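Local coordinates for chorismate synthase (PDB 1Q1L), which catalyses the elimination of phosphate from 5-enolpyruvylshikimate-3-phosphate to give chorismate, using reduced FMN as cofactor, in the last step of the shikimate route, at the interface of chains A and B. Numbering follows the deposited sequence. Chains: chain A/B, Chorismate synthase.

Contact 1: the interface of chains A and B. Residues chain A 145, 261-262, 264; chain B 248, 251, 253.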
ATOM      1  N   ARG A 145       2.403   9.171  18.114  1.00 29.21           N
ATOM      2  CA  ARG A 145       1.222   9.409  17.287  1.00 31.66           C
ATOM      3  C   ARG A 145       0.788  10.856  17.419  1.00 29.95           C
ATOM      4  O   ARG A 145       0.356  11.481  16.450  1.00 31.78           O
ATOM      5  CB  ARG A 145       0.058   8.519  17.711  1.00 31.51           C
ATOM      6  CG  ARG A 145       0.266   7.033  17.553  1.00 33.62           C
ATOM      7  CD  ARG A 145      -1.097   6.355  17.577  1.00 35.00           C
ATOM      8  NE  ARG A 145      -1.039   4.932  17.883  1.00 34.36           N
ATOM      9  CZ  ARG A 145      -2.083   4.119  17.777  1.00 34.42           C
ATOM     10  NH1 ARG A 145      -3.255   4.597  17.367  1.00 31.88           N
ATOM     11  NH2 ARG A 145      -1.961   2.833  18.077  1.00 34.80           N
HETATM   12  N   MSE A 261     -10.096   3.243  16.723  1.00 26.48           N
HETATM   13  CA  MSE A 261     -10.076   1.928  17.351  1.00 28.75           C
HETATM   14  C   MSE A 261      -8.657   1.399  17.523  1.00 29.32           C
HETATM   15  O   MSE A 261      -8.415   0.519  18.358  1.00 30.11           O
HETATM   16  CB  MSE A 261     -10.883   0.930  16.520  1.00 28.11           C
HETATM   17  CG  MSE A 261     -11.217  -0.349  17.252  1.00 34.31           C
HETATM   18 SE   MSE A 261     -12.653  -0.091  18.552  1.00 39.04          SE
HETATM   19  CE  MSE A 261     -14.149  -0.285  17.338  1.00 33.30           C
ATOM     20  N   SER A 262      -7.719   1.932  16.745  1.00 25.87           N
ATOM     21  CA  SER A 262      -6.336   1.481  16.841  1.00 28.66           C
ATOM     22  C   SER A 262      -5.670   2.009  18.111  1.00 27.65           C
ATOM     23  O   SER A 262      -4.625   1.513  18.520  1.00 29.65           O
ATOM     24  CB  SER A 262      -5.526   1.921  15.609  1.00 25.99           C
ATOM     25  OG  SER A 262      -5.259   3.313  15.620  1.00 28.69           O
ATOM     26  N   GLN A 264      -4.818   2.395  21.896  1.00 29.42           N
ATOM     27  CA  GLN A 264      -4.858   1.436  22.991  1.00 32.74           C
ATOM     28  C   GLN A 264      -6.068   1.653  23.895  1.00 31.40           C
ATOM     29  O   GLN A 264      -6.424   2.789  24.193  1.00 29.61           O
ATOM     30  CB  GLN A 264      -3.581   1.536  23.828  1.00 37.23           C
ATOM     31  CG  GLN A 264      -3.650   0.756  25.135  1.00 45.69           C
ATOM     32  CD  GLN A 264      -2.387   0.890  25.965  1.00 51.13           C
ATOM     33  OE1 GLN A 264      -2.313   0.393  27.088  1.00 54.16           O
ATOM     34  NE2 GLN A 264      -1.381   1.565  25.412  1.00 54.19           N
TER
ATOM     35  N   TRP B 248       0.134   1.083  14.590  1.00 33.60           N
ATOM     36  CA  TRP B 248      -1.304   1.372  14.657  1.00 32.93           C
ATOM     37  C   TRP B 248      -2.162   0.715  13.573  1.00 32.87           C
ATOM     38  O   TRP B 248      -3.245   0.207  13.853  1.00 32.62           O
ATOM     39  CB  TRP B 248      -1.552   2.891  14.633  1.00 32.45           C
ATOM     40  CG  TRP B 248      -1.388   3.507  13.271  1.00 31.98           C
ATOM     41  CD1 TRP B 248      -0.211   3.799  12.638  1.00 31.07           C
ATOM     42  CD2 TRP B 248      -2.434   3.814  12.335  1.00 31.31           C
ATOM     43  NE1 TRP B 248      -0.459   4.260  11.367  1.00 31.41           N
ATOM     44  CE2 TRP B 248      -1.811   4.280  11.153  1.00 31.93           C
ATOM     45  CE3 TRP B 248      -3.835   3.736  12.380  1.00 31.94           C
ATOM     46  CZ2 TRP B 248      -2.543   4.668  10.021  1.00 30.40           C
ATOM     47  CZ3 TRP B 248      -4.563   4.120  11.256  1.00 31.65           C
ATOM     48  CH2 TRP B 248      -3.912   4.580  10.089  1.00 32.01           C
ATOM     49  N   ARG B 251      -3.005  -3.293  14.040  1.00 30.06           N
ATOM     50  CA  ARG B 251      -3.834  -3.785  15.135  1.00 31.27           C
ATOM     51  C   ARG B 251      -5.135  -4.337  14.564  1.00 30.98           C
ATOM     52  O   ARG B 251      -5.822  -3.676  13.790  1.00 29.96           O
ATOM     53  CB  ARG B 251      -4.087  -2.657  16.138  1.00 30.40           C
ATOM     54  CG  ARG B 251      -2.779  -2.135  16.760  1.00 31.63           C
ATOM     55  CD  ARG B 251      -2.995  -0.896  17.623  1.00 33.74           C
ATOM     56  NE  ARG B 251      -3.788  -1.190  18.809  1.00 34.47           N
ATOM     57  CZ  ARG B 251      -3.284  -1.501  19.999  1.00 36.81           C
ATOM     58  NH1 ARG B 251      -1.971  -1.559  20.178  1.00 38.11           N
ATOM     59  NH2 ARG B 251      -4.100  -1.763  21.010  1.00 38.95           N
ATOM     60  N   ASP B 253      -8.059  -4.859  15.865  0.50 31.62           N
ATOM     61  CA  ASP B 253      -9.327  -4.095  16.252  0.50 33.53           C
ATOM     62  C   ASP B 253      -9.643  -2.902  15.169  0.50 32.39           C
ATOM     63  O   ASP B 253     -10.857  -2.709  14.702  0.50 29.54           O
ATOM     64  CB  ASP B 253      -9.164  -3.471  17.838  0.50 37.34           C
ATOM     65  CG  ASP B 253      -7.571  -2.847  18.144  0.50 44.12           C
ATOM     66  OD1 ASP B 253      -7.071  -1.897  17.302  0.50 46.03           O
ATOM     67  OD2 ASP B 253      -6.865  -3.333  19.207  0.50 48.09           O
TER
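A:Arg145 lays its guanidinium group across the base of the B:Trp248 side chain in this subunit interface of chorismate synthase, a homotetrameric enzyme of beta-alpha-beta sandwich topology. What sits over the centre of the guanidinium face is the tryptophan CB, 3.4 Å from A:Arg145 CZ. The indole itself is no stacking partner: its plane stands 58° from that of the guanidinium. With CG of B:Trp248 placed between the backbone N and the carbonyl carbon (chi1 76°), the ring swings away from the arginine and brings CE3 of its six-membered ring to 3.6 Å from A:Ser262 OG.

The arginine arrives from helix 142-157 on a side chain extended from CG to NE, and its far end grips A:Ser262 twice within the same subunit. NH1 bonds the hydroxyl OG at 3.0 Å, while NH2 bonds the carbonyl O at 3.0 Å from above the carbonyl plane. Cutting this residue back to an alanine would probably leave the A:Ser262 hydroxyl and carbonyl without these two donors and the segment freer to shift, with B:Trp248 CB uncovered.

B:Arg251 bends at chi3 (66°) and passes beside the same carbonyl, but NE does not aim its N-H there. Its NH2 ends 3.8 Å from CA of A:Gln264, a residue predicted to bind FMN, and makes a long, tentative salt bridge of 3.7 Å to OD2 of B:Asp253 in its own chain, an aspartate whose geometry is strained in the model. At the end of helix 252-261, selenomethionine A:Met261 turns CG towards B:Asp253. The approach of B:Asp253 OD1 to the A:Met261 carbonyl O brings two acceptors together and is doubtful.

Contact 2: the interface of chains A and B. Residues chain A 5, 7, 248-249, 258; chain B 5, 248-249, 258.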
ATOM      1  N   SER A   5      -4.682   2.097   6.790  1.00 60.83           N
ATOM      2  CA  SER A   5      -3.697   2.527   5.757  1.00 60.77           C
ATOM      3  C   SER A   5      -4.106   3.846   5.105  1.00 59.97           C
ATOM      4  O   SER A   5      -5.220   3.986   4.603  1.00 60.73           O
ATOM      5  CB  SER A   5      -3.554   1.444   4.686  1.00 61.96           C
ATOM      6  OG  SER A   5      -2.559   1.787   3.736  1.00 64.20           O
ATOM      7  N   ARG A   7      -3.948   7.038   2.340  1.00 53.67           N
ATOM      8  CA  ARG A   7      -3.922   7.094   0.881  1.00 53.54           C
ATOM      9  C   ARG A   7      -2.810   7.994   0.339  1.00 50.77           C
ATOM     10  O   ARG A   7      -2.226   7.705  -0.707  1.00 52.11           O
ATOM     11  CB  ARG A   7      -5.265   7.609   0.342  1.00 56.16           C
ATOM     12  CG  ARG A   7      -6.521   6.921   0.874  1.00 60.30           C
ATOM     13  CD  ARG A   7      -6.736   5.532   0.295  1.00 63.60           C
ATOM     14  NE  ARG A   7      -5.961   4.510   0.994  1.00 68.46           N
ATOM     15  CZ  ARG A   7      -6.014   3.211   0.714  1.00 69.41           C
ATOM     16  NH1 ARG A   7      -6.807   2.772  -0.257  1.00 70.13           N
ATOM     17  NH2 ARG A   7      -5.276   2.352   1.406  1.00 70.26           N
ATOM     18  N   TRP A 248     -14.835   0.288  -0.710  1.00 31.52           N
ATOM     19  CA  TRP A 248     -15.016   0.174   0.732  1.00 30.68           C
ATOM     20  C   TRP A 248     -13.918   0.830   1.562  1.00 31.17           C
ATOM     21  O   TRP A 248     -14.212   1.504   2.552  1.00 27.70           O
ATOM     22  CB  TRP A 248     -15.155  -1.301   1.144  1.00 31.84           C
ATOM     23  CG  TRP A 248     -13.872  -2.068   1.086  1.00 32.64           C
ATOM     24  CD1 TRP A 248     -13.248  -2.542  -0.033  1.00 33.86           C
ATOM     25  CD2 TRP A 248     -13.008  -2.375   2.188  1.00 33.55           C
ATOM     26  NE1 TRP A 248     -12.049  -3.122   0.303  1.00 32.77           N
ATOM     27  CE2 TRP A 248     -11.875  -3.033   1.660  1.00 33.02           C
ATOM     28  CE3 TRP A 248     -13.080  -2.157   3.571  1.00 33.21           C
ATOM     29  CZ2 TRP A 248     -10.819  -3.473   2.463  1.00 32.86           C
ATOM     30  CZ3 TRP A 248     -12.031  -2.596   4.373  1.00 34.19           C
ATOM     31  CH2 TRP A 248     -10.914  -3.249   3.813  1.00 35.96           C
ATOM     32  N   ASP A 249     -12.662   0.642   1.154  1.00 30.28           N
ATOM     33  CA  ASP A 249     -11.537   1.201   1.897  1.00 28.63           C
ATOM     34  C   ASP A 249     -11.318   2.700   1.724  1.00 27.94           C
ATOM     35  O   ASP A 249     -10.423   3.263   2.349  1.00 29.28           O
ATOM     36  CB  ASP A 249     -10.235   0.451   1.565  1.00 29.05           C
ATOM     37  CG  ASP A 249      -9.983   0.331   0.066  1.00 32.84           C
ATOM     38  OD1 ASP A 249     -10.555   1.119  -0.716  1.00 32.86           O
ATOM     39  OD2 ASP A 249      -9.195  -0.554  -0.331  1.00 35.91           O
ATOM     40  N   GLN A 258     -10.856   3.056  11.917  1.00 27.96           N
ATOM     41  CA  GLN A 258      -9.602   2.353  12.138  1.00 27.65           C
ATOM     42  C   GLN A 258      -8.637   3.184  12.965  1.00 26.14           C
ATOM     43  O   GLN A 258      -7.997   2.672  13.875  1.00 27.47           O
ATOM     44  CB  GLN A 258      -8.928   1.993  10.814  1.00 29.48           C
ATOM     45  CG  GLN A 258      -7.499   1.486  10.994  1.00 31.65           C
ATOM     46  CD  GLN A 258      -6.960   0.786   9.764  1.00 36.83           C
ATOM     47  OE1 GLN A 258      -7.082   1.286   8.643  1.00 37.55           O
ATOM     48  NE2 GLN A 258      -6.349  -0.379   9.967  1.00 37.54           N
TER
ATOM     49  N   SER B   5      -7.578  -0.788   4.427  1.00 61.72           N
ATOM     50  CA  SER B   5      -7.037  -1.783   3.455  1.00 60.69           C
ATOM     51  C   SER B   5      -6.649  -3.089   4.151  1.00 59.83           C
ATOM     52  O   SER B   5      -6.878  -3.262   5.351  1.00 60.87           O
ATOM     53  CB  SER B   5      -5.818  -1.200   2.737  1.00 62.11           C
ATOM     54  OG  SER B   5      -5.320  -2.096   1.757  1.00 63.37           O
ATOM     55  N   TRP B 248       0.134   1.083  14.590  1.00 33.60           N
ATOM     56  CA  TRP B 248      -1.304   1.372  14.657  1.00 32.93           C
ATOM     57  C   TRP B 248      -2.162   0.715  13.573  1.00 32.87           C
ATOM     58  O   TRP B 248      -3.245   0.207  13.853  1.00 32.62           O
ATOM     59  CB  TRP B 248      -1.552   2.891  14.633  1.00 32.45           C
ATOM     60  CG  TRP B 248      -1.388   3.507  13.271  1.00 31.98           C
ATOM     61  CD1 TRP B 248      -0.211   3.799  12.638  1.00 31.07           C
ATOM     62  CD2 TRP B 248      -2.434   3.814  12.335  1.00 31.31           C
ATOM     63  NE1 TRP B 248      -0.459   4.260  11.367  1.00 31.41           N
ATOM     64  CE2 TRP B 248      -1.811   4.280  11.153  1.00 31.93           C
ATOM     65  CE3 TRP B 248      -3.835   3.736  12.380  1.00 31.94           C
ATOM     66  CZ2 TRP B 248      -2.543   4.668  10.021  1.00 30.40           C
ATOM     67  CZ3 TRP B 248      -4.563   4.120  11.256  1.00 31.65           C
ATOM     68  CH2 TRP B 248      -3.912   4.580  10.089  1.00 32.01           C
ATOM     69  N   ASP B 249      -1.685   0.709  12.335  1.00 33.04           N
ATOM     70  CA  ASP B 249      -2.477   0.137  11.253  1.00 32.69           C
ATOM     71  C   ASP B 249      -2.488  -1.390  11.154  1.00 32.03           C
ATOM     72  O   ASP B 249      -3.187  -1.957  10.309  1.00 30.75           O
ATOM     73  CB  ASP B 249      -2.057   0.762   9.915  1.00 34.52           C
ATOM     74  CG  ASP B 249      -0.630   0.416   9.520  1.00 39.28           C
ATOM     75  OD1 ASP B 249       0.272   0.443  10.387  1.00 38.06           O
ATOM     76  OD2 ASP B 249      -0.413   0.131   8.326  1.00 41.72           O
ATOM     77  N   GLN B 258     -12.631  -0.668  10.547  1.00 27.24           N
ATOM     78  CA  GLN B 258     -12.769  -0.072   9.225  1.00 26.21           C
ATOM     79  C   GLN B 258     -13.701  -0.896   8.346  1.00 26.75           C
ATOM     80  O   GLN B 258     -14.640  -0.370   7.747  1.00 25.82           O
ATOM     81  CB  GLN B 258     -11.423   0.034   8.502  1.00 26.79           C
ATOM     82  CG  GLN B 258     -11.619   0.573   7.088  1.00 27.66           C
ATOM     83  CD  GLN B 258     -10.332   0.878   6.360  1.00 32.08           C
ATOM     84  OE1 GLN B 258     -10.302   1.740   5.482  1.00 35.56           O
ATOM     85  NE2 GLN B 258      -9.265   0.170   6.705  1.00 30.40           N
TER
HETATM   86  O   HOH W   1      -5.436  -0.977  12.867  1.00 26.00           O
HETATM   87  O   HOH W   2     -13.053   2.722   4.607  1.00 38.35           O
HETATM   88  O   HOH W   3      -6.623   1.752   3.690  1.00 62.27           O
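A:Gln258 and B:Gln258 pack against each other across the two-fold of this helix-to-helix interface, where the 252-261 helices of two chorismate synthase subunits come side by side. The carbon contacts come first. The two CB atoms meet at 3.9 Å, and with CG anti to the backbone N (chi1 170° in A:Gln258, 176° in B:Gln258) the two extended side chains run out abreast, in roughly the same direction, so that the amides lie next to each other. Each glutamine also crosses the partner's Trp248 at about a right angle, A:Gln258 CG reaching CZ3 of B:Trp248 at 4.0 Å. Within each chain the Asp249 CB covers one face of the neighbouring indole, over its centre.

Among the polar groups, the amide planes are turned 53° apart. A:Gln258 OE1 stands 3.1 Å from B:Gln258 NE2, but the N-H points elsewhere and the pair is not a hydrogen bond. The amides are modelled unequally: A:Gln258 turns NE2 towards the B:Asp249 carbonyl, B:Gln258 turns OE1 towards that of A:Asp249. The latter brings two acceptors together, so the orientation modelled for B:Gln258 may be the less certain one.

Water carries polar links across. Water 1 takes the N-H of A:Gln258 NE2 at 3.1 Å and also meets the B:Trp248 carbonyl; water 2 holds the twin position, but between two acceptors as modelled, A:Trp248 O and B:Gln258 OE1. The poorly ordered Ser5 residues near the chain starts share a third: water 3 lies 2.8 Å from A:Ser5 O and 2.8 Å from B:Ser5 N.

Contact 1 and contact 2 belong to one two-fold interface, their C-alpha centres about 11 Å apart, and B:Trp248 takes part in both. They draw on the same elements as well: the 3-10 turn 248-250 and helix 252-261, the latter supplying A:Gln258 to contact 2 and A:Met261 to contact 1. A shift of either element would probably be felt in both. Contact 2 straddles the two-fold axis, whereas contact 1 runs out towards A:Gln264, predicted to bind FMN, and recurs with the chains exchanged. Pairing of subunits within the tetramer may thus help shape the cofactor sites.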